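Local coordinates for protein bacterioferritin (Mycobacterium tuberculosis, PDB 3UOI) that probably stores iron, oxidising Fe(2+) with dioxygen at a ferroxidase centre and laying down ferric mineral inside a heme-containing 24-subunit shell, at residues N25-H30 with A94-V99; A43-A48 with I133-T138; F51-H56 with A127-H132; E59-I64 with P71-I76. All blocks are in the same frame, centred on the assembly; numbering follows the deposited sequence.

Overall arrangement
Contacts 1 to 3 join helices of the ferritin-like four-helix bundle; contact 4 sets a loop on one of them. Contacts 1 and 3 lie in the core. Contact 4 is also largely buried but peripheral, beside a neighbouring subunit, while contact 2 lies nearer the surface. Contacts 2 and 3 are successive levels of the same helix pair, 40-66 with 116-146. Contact 1 joins another antiparallel pair, 7-36 with 85-112. It meets contact 3 at the predicted diiron site, and both touch the heme. The chemistry changes with place: carboxylates and a histidine in contact 3, a tyrosine among aliphatic and acidic groups in contact 1, stacked rings and a water in contact 2, proline packing and one hydroxyl pair in contact 4.

Contact 1. Residues N25-H30 with A94-V99; sequences NQYFLH and AIEYDV. With HEM (protoporphyrin IX containing Fe), chain B.
The phenol of Tyr27 spans a wide gap to helix 85-112 and reaches both Ile95 and Glu96. This is the antiparallel pair of helices 7-36 and 85-112 in the ferritin-like four-helix bundle. The segment axes stay 12.5 Å apart and run at 160°, so long side chains must span the gap. Tyr27 does so with CG anti to the carbonyl carbon (chi1 -63°), which sends the phenol toward the other helix. A bend at chi2 brings the Glu96 carboxylate obliquely up to the phenol. Tyr27 OH and Glu96 OE2 are 3.2 Å apart, but the place of this carboxylate is less sure. Methyl CG2 of Ile95 packs beside them, 3.5 Å from Tyr27 OH. The same methyl meets NE2 of Gln26, whose extended chain runs alongside Ile95, pointing the other way. The Gln26 amide is held by others: OE1 accepts from Arg80 N and NE2 bonds to Asp92 OD2. Glu96 is a predicted iron ligand and touches His132, another one. The Tyr27 ring also meets that of His132. Tyr27 and Glu96 thus lie beside the probable ferroxidase centre. Phe28 turns to the heme instead, whose methyl CMB sits 3.3 Å above the phenyl plane, over the ring centre.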
# COMPACT_ATOMS: atom_id res chain seq x y z
N ASN A 25 -15.20 -37.92 27.01
CA ASN A 25 -15.79 -38.95 26.19
C ASN A 25 -17.32 -38.84 26.02
O ASN A 25 -17.83 -39.05 24.99
CB ASN A 25 -15.42 -40.31 26.70
CG ASN A 25 -13.99 -40.60 26.56
OD1 ASN A 25 -13.23 -39.72 26.50
ND2 ASN A 25 -13.63 -41.84 26.48
N GLN A 26 -18.01 -38.52 27.07
CA GLN A 26 -19.43 -38.46 26.90
C GLN A 26 -19.78 -37.34 25.99
O GLN A 26 -20.52 -37.55 25.08
CB GLN A 26 -20.17 -38.41 28.23
CG GLN A 26 -21.68 -38.43 28.18
CD GLN A 26 -22.25 -38.52 29.55
OE1 GLN A 26 -22.00 -39.46 30.25
NE2 GLN A 26 -23.01 -37.54 29.94
N TYR A 27 -19.19 -36.18 26.22
CA TYR A 27 -19.48 -35.01 25.45
C TYR A 27 -19.09 -35.16 24.00
O TYR A 27 -19.80 -34.79 23.13
CB TYR A 27 -18.87 -33.72 26.06
CG TYR A 27 -19.36 -33.29 27.46
CD1 TYR A 27 -20.45 -33.86 28.05
CD2 TYR A 27 -18.72 -32.33 28.17
CE1 TYR A 27 -20.87 -33.49 29.31
CE2 TYR A 27 -19.15 -31.95 29.45
CZ TYR A 27 -20.22 -32.54 30.02
OH TYR A 27 -20.68 -32.19 31.30
N PHE A 28 -17.94 -35.75 23.78
CA PHE A 28 -17.50 -35.88 22.40
C PHE A 28 -18.39 -36.77 21.59
O PHE A 28 -18.86 -36.36 20.59
CB PHE A 28 -16.08 -36.43 22.30
CG PHE A 28 -15.44 -36.27 20.94
CD1 PHE A 28 -14.82 -35.08 20.58
CD2 PHE A 28 -15.46 -37.28 20.01
CE1 PHE A 28 -14.23 -34.93 19.34
CE2 PHE A 28 -14.86 -37.10 18.76
CZ PHE A 28 -14.25 -35.94 18.45
N LEU A 29 -18.64 -37.98 22.09
CA LEU A 29 -19.44 -38.96 21.39
C LEU A 29 -20.83 -38.42 21.16
O LEU A 29 -21.36 -38.60 20.15
CB LEU A 29 -19.48 -40.29 22.08
CG LEU A 29 -20.28 -41.34 21.37
CD1 LEU A 29 -19.59 -41.91 20.21
CD2 LEU A 29 -20.60 -42.40 22.30
N HIS A 30 -21.35 -37.68 22.12
CA HIS A 30 -22.62 -37.02 21.95
C HIS A 30 -22.60 -36.02 20.79
O HIS A 30 -23.53 -35.96 20.04
CB HIS A 30 -23.07 -36.33 23.23
CG HIS A 30 -23.80 -37.22 24.18
ND1 HIS A 30 -24.32 -36.77 25.36
CD2 HIS A 30 -24.09 -38.53 24.11
CE1 HIS A 30 -24.88 -37.77 25.99
NE2 HIS A 30 -24.76 -38.85 25.25
N ALA A 94 -26.36 -34.67 34.38
CA ALA A 94 -26.06 -35.50 35.52
C ALA A 94 -24.61 -35.54 35.94
O ALA A 94 -24.35 -35.50 37.06
CB ALA A 94 -26.64 -36.90 35.35
N ILE A 95 -23.69 -35.63 35.01
CA ILE A 95 -22.28 -35.54 35.29
C ILE A 95 -21.79 -34.16 35.82
O ILE A 95 -21.00 -34.08 36.71
CB ILE A 95 -21.45 -36.01 34.07
CG1 ILE A 95 -19.98 -36.03 34.40
CG2 ILE A 95 -21.69 -35.18 32.89
CD1 ILE A 95 -19.28 -37.15 33.83
N GLU A 96 -22.28 -33.09 35.27
CA GLU A 96 -21.98 -31.79 35.81
C GLU A 96 -22.51 -31.65 37.27
O GLU A 96 -21.85 -31.09 38.09
CB GLU A 96 -22.56 -30.70 34.92
CG GLU A 96 -22.23 -30.79 33.45
CD GLU A 96 -23.41 -30.37 32.65
OE1 GLU A 96 -24.32 -29.74 33.23
OE2 GLU A 96 -23.48 -30.63 31.44
N TYR A 97 -23.70 -32.15 37.55
CA TYR A 97 -24.22 -32.14 38.91
C TYR A 97 -23.35 -32.97 39.84
O TYR A 97 -23.10 -32.59 40.92
CB TYR A 97 -25.68 -32.53 38.98
CG TYR A 97 -26.62 -31.37 38.80
CD1 TYR A 97 -26.60 -30.32 39.68
CD2 TYR A 97 -27.55 -31.35 37.81
CE1 TYR A 97 -27.42 -29.30 39.54
CE2 TYR A 97 -28.36 -30.32 37.66
CZ TYR A 97 -28.30 -29.29 38.54
OH TYR A 97 -29.11 -28.22 38.45
N ASP A 98 -22.88 -34.10 39.34
CA ASP A 98 -21.96 -34.91 40.09
C ASP A 98 -20.73 -34.09 40.40
O ASP A 98 -20.28 -34.14 41.46
CB ASP A 98 -21.56 -36.17 39.37
CG ASP A 98 -22.50 -37.28 39.59
OD1 ASP A 98 -23.55 -37.02 40.09
OD2 ASP A 98 -22.21 -38.41 39.23
N VAL A 99 -20.24 -33.30 39.47
CA VAL A 99 -19.09 -32.45 39.77
C VAL A 99 -19.37 -31.42 40.87
O VAL A 99 -18.58 -31.23 41.74
CB VAL A 99 -18.54 -31.74 38.51
CG1 VAL A 99 -17.65 -30.61 38.88
CG2 VAL A 99 -17.78 -32.68 37.72
CHA HEM B . -7.91 -31.33 21.00
CHB HEM B . -10.43 -35.33 20.14
CHC HEM B . -9.13 -37.00 24.48
CHD HEM B . -6.39 -33.10 25.28
C1A HEM B . -8.56 -32.31 20.29
C2A HEM B . -8.81 -32.40 18.87
C3A HEM B . -9.53 -33.52 18.67
C4A HEM B . -9.75 -34.16 19.92
CMA HEM B . -10.04 -34.11 17.35
CAA HEM B . -8.29 -31.34 17.86
CBA HEM B . -6.76 -31.35 17.93
CGA HEM B . -6.03 -31.34 16.59
O1A HEM B . -4.83 -31.79 16.48
O2A HEM B . -6.64 -30.85 15.60
C1B HEM B . -10.35 -36.12 21.27
C2B HEM B . -11.13 -37.33 21.54
C3B HEM B . -10.76 -37.81 22.72
C4B HEM B . -9.75 -36.89 23.25
CMB HEM B . -12.17 -38.00 20.61
CAB HEM B . -11.37 -39.10 23.33
CBB HEM B . -11.23 -39.39 24.61
C1C HEM B . -8.26 -36.12 25.11
C2C HEM B . -7.76 -36.24 26.48
C3C HEM B . -6.97 -35.16 26.67
C4C HEM B . -7.03 -34.30 25.49
CMC HEM B . -8.05 -37.41 27.46
CAC HEM B . -6.17 -34.81 27.92
CBC HEM B . -5.85 -33.51 28.03
C1D HEM B . -6.62 -32.24 24.24
C2D HEM B . -6.16 -30.88 24.20
C3D HEM B . -6.65 -30.37 22.86
C4D HEM B . -7.33 -31.44 22.25
CMD HEM B . -5.28 -30.12 25.25
CAD HEM B . -6.44 -29.01 22.22
CBD HEM B . -7.45 -28.08 22.89
CGD HEM B . -7.36 -26.78 22.15
O1D HEM B . -7.15 -26.80 20.90
O2D HEM B . -7.49 -25.74 22.82
NA HEM B . -9.18 -33.38 20.87
NB HEM B . -9.53 -35.86 22.35
NC HEM B . -7.79 -34.93 24.59
ND HEM B . -7.37 -32.56 23.12
FE HEM B . -8.43 -34.12 22.79

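Contact 2. Residues A43-A48 with I133-T138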
# COMPACT_ATOMS: atom_id res chain seq x y z
N ALA A 43 -24.12 -29.76 17.47
CA ALA A 43 -22.97 -30.62 17.61
C ALA A 43 -21.67 -29.83 17.79
O ALA A 43 -20.79 -30.30 18.38
CB ALA A 43 -22.87 -31.53 16.45
N ALA A 44 -21.56 -28.67 17.18
CA ALA A 44 -20.42 -27.83 17.33
C ALA A 44 -20.37 -27.29 18.75
O ALA A 44 -19.34 -27.14 19.32
CB ALA A 44 -20.44 -26.75 16.37
N HIS A 45 -21.54 -26.95 19.29
CA HIS A 45 -21.55 -26.48 20.64
C HIS A 45 -21.12 -27.59 21.59
O HIS A 45 -20.22 -27.40 22.35
CB HIS A 45 -22.90 -25.96 21.06
CG HIS A 45 -22.87 -25.33 22.41
ND1 HIS A 45 -22.83 -26.07 23.57
CD2 HIS A 45 -22.83 -24.04 22.79
CE1 HIS A 45 -22.77 -25.26 24.60
NE2 HIS A 45 -22.78 -24.02 24.16
N THR A 46 -21.72 -28.75 21.43
CA THR A 46 -21.43 -29.90 22.23
C THR A 46 -19.94 -30.27 22.12
O THR A 46 -19.36 -30.66 23.03
CB THR A 46 -22.32 -31.11 21.94
OG1 THR A 46 -23.70 -30.77 22.00
CG2 THR A 46 -22.06 -32.15 22.93
N ARG A 47 -19.37 -30.11 20.95
CA ARG A 47 -17.94 -30.40 20.68
C ARG A 47 -17.00 -29.52 21.47
O ARG A 47 -16.03 -29.96 21.99
CB ARG A 47 -17.62 -30.16 19.21
CG ARG A 47 -16.29 -30.63 18.74
CD ARG A 47 -16.12 -30.41 17.28
NE ARG A 47 -14.78 -30.72 16.86
CZ ARG A 47 -14.41 -31.90 16.45
NH1 ARG A 47 -15.30 -32.83 16.36
NH2 ARG A 47 -13.18 -32.13 16.10
N ALA A 48 -17.35 -28.26 21.53
CA ALA A 48 -16.67 -27.21 22.23
C ALA A 48 -16.72 -27.54 23.70
O ALA A 48 -15.83 -27.26 24.42
CB ALA A 48 -17.30 -25.90 21.97
N ILE A 133 -24.51 -26.19 33.16
CA ILE A 133 -25.75 -26.69 33.65
C ILE A 133 -26.84 -25.74 33.28
O ILE A 133 -27.88 -26.18 32.86
CB ILE A 133 -25.73 -26.88 35.16
CG1 ILE A 133 -24.89 -28.10 35.54
CG2 ILE A 133 -27.14 -27.00 35.71
CD1 ILE A 133 -24.24 -27.97 36.78
N ASP A 134 -26.56 -24.45 33.41
CA ASP A 134 -27.51 -23.40 33.10
C ASP A 134 -27.84 -23.50 31.61
O ASP A 134 -28.97 -23.53 31.26
CB ASP A 134 -26.99 -22.03 33.55
CG ASP A 134 -27.89 -20.86 33.18
OD1 ASP A 134 -29.04 -21.01 32.99
OD2 ASP A 134 -27.40 -19.76 33.14
N TYR A 135 -26.85 -23.69 30.77
CA TYR A 135 -27.07 -23.90 29.36
C TYR A 135 -27.89 -25.13 29.05
O TYR A 135 -28.72 -25.08 28.24
CB TYR A 135 -25.76 -24.03 28.60
CG TYR A 135 -25.90 -24.67 27.26
CD1 TYR A 135 -26.23 -23.95 26.14
CD2 TYR A 135 -25.71 -26.01 27.12
CE1 TYR A 135 -26.36 -24.54 24.94
CE2 TYR A 135 -25.85 -26.61 25.94
CZ TYR A 135 -26.17 -25.89 24.84
OH TYR A 135 -26.29 -26.55 23.67
N LEU A 136 -27.61 -26.23 29.71
CA LEU A 136 -28.33 -27.48 29.50
C LEU A 136 -29.83 -27.55 29.93
O LEU A 136 -30.65 -28.11 29.23
CB LEU A 136 -27.53 -28.64 30.06
CG LEU A 136 -26.20 -28.99 29.41
CD1 LEU A 136 -25.36 -29.87 30.26
CD2 LEU A 136 -26.41 -29.65 28.12
N GLU A 137 -30.13 -27.01 31.10
CA GLU A 137 -31.44 -26.85 31.66
C GLU A 137 -32.28 -25.90 30.82
O GLU A 137 -33.37 -26.19 30.54
CB GLU A 137 -31.38 -26.43 33.13
CG GLU A 137 -30.59 -27.39 34.00
CD GLU A 137 -30.58 -27.08 35.46
OE1 GLU A 137 -30.67 -25.95 35.85
OE2 GLU A 137 -30.41 -28.00 36.22
N THR A 138 -31.71 -24.80 30.35
CA THR A 138 -32.37 -23.92 29.41
C THR A 138 -32.73 -24.65 28.10
O THR A 138 -33.74 -24.41 27.56
CB THR A 138 -31.55 -22.68 29.09
OG1 THR A 138 -31.51 -21.82 30.19
CG2 THR A 138 -32.14 -21.94 27.92
O HOH W 1 -24.51 -28.68 23.69
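Tyr135 and His45 bury nearly all the surface of this contact, and they do it with their rings. The two side chains come from opposite directions, one from each helix, and lie one over the other as an offset stack. The ring centroids are 4.1 Å apart and the planes differ by 13°. The overlap is partial. His45 CE1 sits over the tyrosine face near its rim, 3.5 Å from Tyr135 CZ. Both residues hold CG anti to the backbone N, with chi1 -173° for His45 and 161° for Tyr135, and this extends each ring into the space between the helices. A water ties the polar ends together. It lies 3.1 Å from His45 ND1 and 2.8 Å from Tyr135 OH. It also donates to Thr46 OG1, so three side chains grip one water. Thr46 OG1 is bonded as well to Gln34 OE1 on helix 7-36. Tyr135 packs in addition on Pro160 of a neighbouring subunit. The Tyr135 side chain also lies about 4 Å from that of His132, a predicted iron ligand. The offset stack joins helices 40-66 and 116-146, an antiparallel pair of the ferritin-like four-helix bundle.

Contact 3. Residues F51-H56 with A127-H132; sequences FDEMRH and ADEEEH. With HEM (protoporphyrin IX containing Fe), chain B.
A hydrogen bond joins His56 to Asp128 across the two helices. NE2 of the ring donates to Asp128 OD1 at 2.9 Å, on the anti lone pair of that oxygen. Asp128 OD1 stays within 5° of the ring plane, and ring and carboxylate are nearly coplanar. His56 has CG anti to the carbonyl carbon (chi1 -77°), which aims the ring at helix 116-146. On the same helix as the ring, ND1 donates almost straight to Glu53 OE2, though the place of that oxygen is less sure. The two bonds would fix the rotation of the ring.

The second group is a meeting of carboxylates. Glu53 OE2 and Glu129 OE2 lie 3.7 Å apart, with the same doubt over Glu53 OE2. A water donates to Glu53 OE1 at a very short 2.5 Å, so the detail is doubtful, and only weakly to Glu129 OE2.

The third group is heme binding, on another side of helix 40-66. Met54 SD binds the heme iron at 2.3 Å, and Met54 of a neighbouring subunit also binds it. Phe51 CZ lies 3.7 Å from heme C2A. The iron bound here is that of the heme. Glu53, His56, Glu129 and His132, with Glu20 and Glu96, are the predicted ligands of the diiron ferroxidase centre.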
# COMPACT_ATOMS: atom_id res chain seq x y z
N PHE A 51 -14.03 -30.11 24.47
CA PHE A 51 -12.76 -29.45 24.39
C PHE A 51 -12.52 -28.72 25.67
O PHE A 51 -11.44 -28.70 26.15
CB PHE A 51 -12.66 -28.55 23.17
CG PHE A 51 -12.41 -29.30 21.89
CD1 PHE A 51 -13.03 -30.47 21.63
CD2 PHE A 51 -11.55 -28.85 20.98
CE1 PHE A 51 -12.81 -31.15 20.49
CE2 PHE A 51 -11.33 -29.57 19.83
CZ PHE A 51 -11.98 -30.71 19.61
N ASP A 52 -13.57 -28.12 26.21
CA ASP A 52 -13.47 -27.40 27.47
C ASP A 52 -13.14 -28.37 28.59
O ASP A 52 -12.33 -28.06 29.48
CB ASP A 52 -14.78 -26.67 27.78
CG ASP A 52 -14.99 -25.45 26.90
OD1 ASP A 52 -14.00 -24.97 26.30
OD2 ASP A 52 -16.14 -24.97 26.81
N GLU A 53 -13.75 -29.55 28.55
CA GLU A 53 -13.50 -30.58 29.55
C GLU A 53 -12.08 -31.11 29.40
O GLU A 53 -11.39 -31.36 30.39
CB GLU A 53 -14.51 -31.72 29.41
CG GLU A 53 -15.44 -31.87 30.60
CD GLU A 53 -15.71 -30.55 31.30
OE1 GLU A 53 -16.36 -29.67 30.69
OE2 GLU A 53 -15.28 -30.40 32.46
N MET A 54 -11.65 -31.28 28.15
CA MET A 54 -10.31 -31.76 27.86
C MET A 54 -9.28 -30.80 28.45
O MET A 54 -8.27 -31.22 29.02
CB MET A 54 -10.10 -31.90 26.36
CG MET A 54 -10.61 -33.21 25.78
SD MET A 54 -10.20 -33.41 24.03
CE MET A 54 -11.79 -33.87 23.36
N ARG A 55 -9.54 -29.50 28.31
CA ARG A 55 -8.66 -28.48 28.84
C ARG A 55 -8.61 -28.58 30.36
O ARG A 55 -7.55 -28.42 30.97
CB ARG A 55 -9.13 -27.09 28.42
CG ARG A 55 -8.49 -26.57 27.15
CD ARG A 55 -8.66 -25.07 27.01
NE ARG A 55 -10.04 -24.70 26.70
CZ ARG A 55 -10.65 -24.98 25.56
NH1 ARG A 55 -10.00 -25.63 24.60
NH2 ARG A 55 -11.91 -24.61 25.36
N HIS A 56 -9.76 -28.85 30.97
CA HIS A 56 -9.85 -29.00 32.42
C HIS A 56 -8.98 -30.21 32.87
O HIS A 56 -8.29 -30.13 33.83
CB HIS A 56 -11.27 -29.23 32.86
CG HIS A 56 -12.11 -28.01 32.88
ND1 HIS A 56 -13.48 -28.07 32.82
CD2 HIS A 56 -11.79 -26.71 32.98
CE1 HIS A 56 -13.96 -26.85 32.88
NE2 HIS A 56 -12.96 -26.01 32.98
N ALA A 127 -17.32 -22.87 38.36
CA ALA A 127 -18.00 -21.80 37.67
C ALA A 127 -18.39 -22.22 36.24
O ALA A 127 -19.52 -22.02 35.78
CB ALA A 127 -17.18 -20.56 37.67
N ASP A 128 -17.45 -22.87 35.59
CA ASP A 128 -17.67 -23.33 34.25
C ASP A 128 -18.80 -24.34 34.20
O ASP A 128 -19.66 -24.23 33.37
CB ASP A 128 -16.40 -23.93 33.66
CG ASP A 128 -15.23 -22.94 33.55
OD1 ASP A 128 -14.09 -23.37 33.38
OD2 ASP A 128 -15.43 -21.75 33.68
N GLU A 129 -18.81 -25.30 35.12
CA GLU A 129 -19.84 -26.31 35.17
C GLU A 129 -21.19 -25.66 35.43
O GLU A 129 -22.15 -26.11 34.93
CB GLU A 129 -19.55 -27.40 36.19
CG GLU A 129 -18.22 -28.05 36.10
CD GLU A 129 -18.07 -28.88 34.84
OE1 GLU A 129 -18.03 -30.09 34.95
OE2 GLU A 129 -18.02 -28.29 33.77
N GLU A 130 -21.24 -24.63 36.23
CA GLU A 130 -22.50 -23.96 36.50
C GLU A 130 -23.06 -23.36 35.19
O GLU A 130 -24.23 -23.51 34.87
CB GLU A 130 -22.35 -22.91 37.59
CG GLU A 130 -21.87 -23.42 38.93
CD GLU A 130 -21.83 -22.37 40.02
OE1 GLU A 130 -21.50 -21.26 39.74
OE2 GLU A 130 -22.11 -22.63 41.12
N GLU A 131 -22.17 -22.74 34.44
CA GLU A 131 -22.56 -22.21 33.14
C GLU A 131 -23.09 -23.32 32.27
O GLU A 131 -24.14 -23.20 31.70
CB GLU A 131 -21.38 -21.49 32.46
CG GLU A 131 -21.01 -20.22 33.15
CD GLU A 131 -20.36 -19.17 32.27
OE1 GLU A 131 -20.27 -19.33 31.05
OE2 GLU A 131 -19.97 -18.14 32.82
N HIS A 132 -22.42 -24.44 32.26
CA HIS A 132 -22.91 -25.53 31.46
C HIS A 132 -24.28 -26.04 31.86
O HIS A 132 -25.10 -26.28 31.02
CB HIS A 132 -21.95 -26.67 31.57
CG HIS A 132 -22.04 -27.63 30.44
ND1 HIS A 132 -21.21 -28.71 30.32
CD2 HIS A 132 -22.88 -27.69 29.39
CE1 HIS A 132 -21.52 -29.38 29.24
NE2 HIS A 132 -22.52 -28.78 28.65
CHA HEM B . -7.91 -31.33 21.00
CHB HEM B . -10.43 -35.33 20.14
CHC HEM B . -9.13 -37.00 24.48
CHD HEM B . -6.39 -33.10 25.28
C1A HEM B . -8.56 -32.31 20.29
C2A HEM B . -8.81 -32.40 18.87
C3A HEM B . -9.53 -33.52 18.67
C4A HEM B . -9.75 -34.16 19.92
CMA HEM B . -10.04 -34.11 17.35
CAA HEM B . -8.29 -31.34 17.86
CBA HEM B . -6.76 -31.35 17.93
CGA HEM B . -6.03 -31.34 16.59
O1A HEM B . -4.83 -31.79 16.48
O2A HEM B . -6.64 -30.85 15.60
C1B HEM B . -10.35 -36.12 21.27
C2B HEM B . -11.13 -37.33 21.54
C3B HEM B . -10.76 -37.81 22.72
C4B HEM B . -9.75 -36.89 23.25
CMB HEM B . -12.17 -38.00 20.61
CAB HEM B . -11.37 -39.10 23.33
CBB HEM B . -11.23 -39.39 24.61
C1C HEM B . -8.26 -36.12 25.11
C2C HEM B . -7.76 -36.24 26.48
C3C HEM B . -6.97 -35.16 26.67
C4C HEM B . -7.03 -34.30 25.49
CMC HEM B . -8.05 -37.41 27.46
CAC HEM B . -6.17 -34.81 27.92
CBC HEM B . -5.85 -33.51 28.03
C1D HEM B . -6.62 -32.24 24.24
C2D HEM B . -6.16 -30.88 24.20
C3D HEM B . -6.65 -30.37 22.86
C4D HEM B . -7.33 -31.44 22.25
CMD HEM B . -5.28 -30.12 25.25
CAD HEM B . -6.44 -29.01 22.22
CBD HEM B . -7.45 -28.08 22.89
CGD HEM B . -7.36 -26.78 22.15
O1D HEM B . -7.15 -26.80 20.90
O2D HEM B . -7.49 -25.74 22.82
NA HEM B . -9.18 -33.38 20.87
NB HEM B . -9.53 -35.86 22.35
NC HEM B . -7.79 -34.93 24.59
ND HEM B . -7.37 -32.56 23.12
FE HEM B . -8.43 -34.12 22.79
O HOH W 2 -16.46 -27.21 31.04

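Contact 4. Residues E59-I64 with P71-I76; sequences EITDRI and PNYQRI
Pro71 lies against Ile64 and Thr61 of helix 40-66. Its CG is 3.6 Å from Ile64 CG2, and the two side chains lie alongside, pointing opposite ways. On the next turn back, Thr61 CG2 meets the same Pro71 CG at 4.0 Å. Both methyls stand anti to the backbone N, and the helix thus offers them side by side to the proline ring. Asn72 turns its amide away from the helix. OD1 accepts from Arg75 N at 2.8 Å, with an N-H...O angle of 166° and the donor tilted 34° from the carbonyl plane. This is an Asx motif. It lies in the long crossover of the ferritin fold, which links helix 40-66 to helix 85-112. Tyr73 comes back to the helix. Tyr73 OH donates to Thr61 OG1 at 2.8 Å, and that oxygen lies at the ring edge, near its plane. The threonine stands roughly perpendicular to the tyrosine. Thr61 OG1 is gripped twice, since it is also bonded to Ala57 O one turn earlier. The Tyr73 ring lies close to a heme and packs on Phe28 of a neighbouring subunit. Gln74 bonds through its amide to Gly77 O and Leu79 N of that same subunit. Asn72 ND2 sits over one face of the Arg75 guanidinium, 3.7 Å above its plane and offset toward the rim, and Arg75 NE bonds to Thr18 OG1.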
# COMPACT_ATOMS: atom_id res chain seq x y z
N GLU A 59 -5.37 -29.22 32.77
CA GLU A 59 -5.06 -28.33 33.86
C GLU A 59 -4.89 -29.07 35.19
O GLU A 59 -3.96 -28.83 35.89
CB GLU A 59 -6.05 -27.18 33.94
CG GLU A 59 -5.90 -26.33 32.72
CD GLU A 59 -6.83 -25.17 32.60
OE1 GLU A 59 -7.36 -24.66 33.58
OE2 GLU A 59 -7.00 -24.75 31.46
N ILE A 60 -5.77 -29.99 35.46
CA ILE A 60 -5.67 -30.78 36.70
C ILE A 60 -4.41 -31.62 36.69
O ILE A 60 -3.73 -31.75 37.67
CB ILE A 60 -6.91 -31.64 36.95
CG1 ILE A 60 -8.08 -30.77 37.23
CG2 ILE A 60 -6.75 -32.50 38.10
CD1 ILE A 60 -9.38 -31.31 36.79
N THR A 61 -4.11 -32.15 35.52
CA THR A 61 -2.96 -32.97 35.35
C THR A 61 -1.68 -32.27 35.75
O THR A 61 -0.90 -32.84 36.41
CB THR A 61 -2.85 -33.45 33.91
OG1 THR A 61 -4.06 -34.08 33.56
CG2 THR A 61 -1.72 -34.41 33.76
N ASP A 62 -1.52 -31.01 35.35
CA ASP A 62 -0.38 -30.17 35.68
C ASP A 62 -0.36 -29.96 37.20
O ASP A 62 0.66 -29.95 37.78
CB ASP A 62 -0.48 -28.76 35.07
CG ASP A 62 -0.38 -28.70 33.57
OD1 ASP A 62 0.24 -29.53 33.00
OD2 ASP A 62 -0.90 -27.78 32.98
N ARG A 63 -1.52 -29.74 37.81
CA ARG A 63 -1.57 -29.49 39.24
C ARG A 63 -1.07 -30.70 40.03
O ARG A 63 -0.29 -30.57 40.91
CB ARG A 63 -2.98 -29.05 39.67
CG ARG A 63 -3.13 -28.40 41.00
CD ARG A 63 -2.21 -27.20 41.28
NE ARG A 63 -2.00 -27.03 42.72
CZ ARG A 63 -1.05 -26.35 43.31
NH1 ARG A 63 -0.18 -25.70 42.64
NH2 ARG A 63 -1.02 -26.32 44.62
N ILE A 64 -1.52 -31.87 39.64
CA ILE A 64 -1.19 -33.11 40.26
C ILE A 64 0.29 -33.36 40.14
O ILE A 64 0.91 -33.75 41.08
CB ILE A 64 -1.98 -34.27 39.62
CG1 ILE A 64 -3.50 -34.10 39.76
CG2 ILE A 64 -1.50 -35.57 40.10
CD1 ILE A 64 -4.22 -35.22 39.42
N PRO A 71 -1.07 -38.81 38.11
CA PRO A 71 -2.37 -38.53 37.53
C PRO A 71 -2.99 -39.78 36.97
O PRO A 71 -2.38 -40.44 36.19
CB PRO A 71 -2.07 -37.49 36.47
CG PRO A 71 -0.83 -36.92 36.81
CD PRO A 71 -0.05 -37.89 37.62
N ASN A 72 -4.23 -40.05 37.35
CA ASN A 72 -4.89 -41.26 36.96
C ASN A 72 -5.56 -41.10 35.61
O ASN A 72 -6.55 -40.44 35.46
CB ASN A 72 -5.92 -41.70 38.01
CG ASN A 72 -6.43 -43.12 37.77
OD1 ASN A 72 -6.45 -43.59 36.66
ND2 ASN A 72 -6.86 -43.76 38.82
N TYR A 73 -4.91 -41.69 34.63
CA TYR A 73 -5.39 -41.71 33.26
C TYR A 73 -6.12 -43.04 32.91
O TYR A 73 -6.72 -43.16 31.90
CB TYR A 73 -4.25 -41.33 32.28
CG TYR A 73 -4.12 -39.82 32.05
CD1 TYR A 73 -4.21 -39.29 30.79
CD2 TYR A 73 -3.95 -38.92 33.09
CE1 TYR A 73 -4.13 -37.94 30.59
CE2 TYR A 73 -3.86 -37.57 32.86
CZ TYR A 73 -3.96 -37.10 31.61
OH TYR A 73 -3.88 -35.79 31.37
N GLN A 74 -5.95 -44.03 33.78
CA GLN A 74 -6.53 -45.36 33.67
C GLN A 74 -8.01 -45.46 33.97
O GLN A 74 -8.75 -46.11 33.29
CB GLN A 74 -5.70 -46.36 34.49
CG GLN A 74 -6.03 -47.82 34.31
CD GLN A 74 -5.59 -48.40 32.96
OE1 GLN A 74 -4.47 -48.84 32.80
NE2 GLN A 74 -6.47 -48.35 32.00
N ARG A 75 -8.41 -44.82 35.04
CA ARG A 75 -9.73 -44.89 35.54
C ARG A 75 -10.72 -44.11 34.72
O ARG A 75 -10.48 -43.00 34.36
CB ARG A 75 -9.70 -44.40 36.96
CG ARG A 75 -10.96 -44.48 37.72
CD ARG A 75 -10.67 -44.31 39.15
NE ARG A 75 -10.46 -42.94 39.46
CZ ARG A 75 -10.05 -42.49 40.62
NH1 ARG A 75 -9.79 -43.32 41.59
NH2 ARG A 75 -9.89 -41.20 40.80
N ILE A 76 -11.85 -44.73 34.45
CA ILE A 76 -12.93 -44.07 33.76
C ILE A 76 -14.26 -44.24 34.40
O ILE A 76 -14.60 -45.29 34.80
CB ILE A 76 -13.09 -44.52 32.32
CG1 ILE A 76 -13.94 -43.53 31.57
CG2 ILE A 76 -13.74 -45.84 32.26
CD1 ILE A 76 -13.55 -43.39 30.20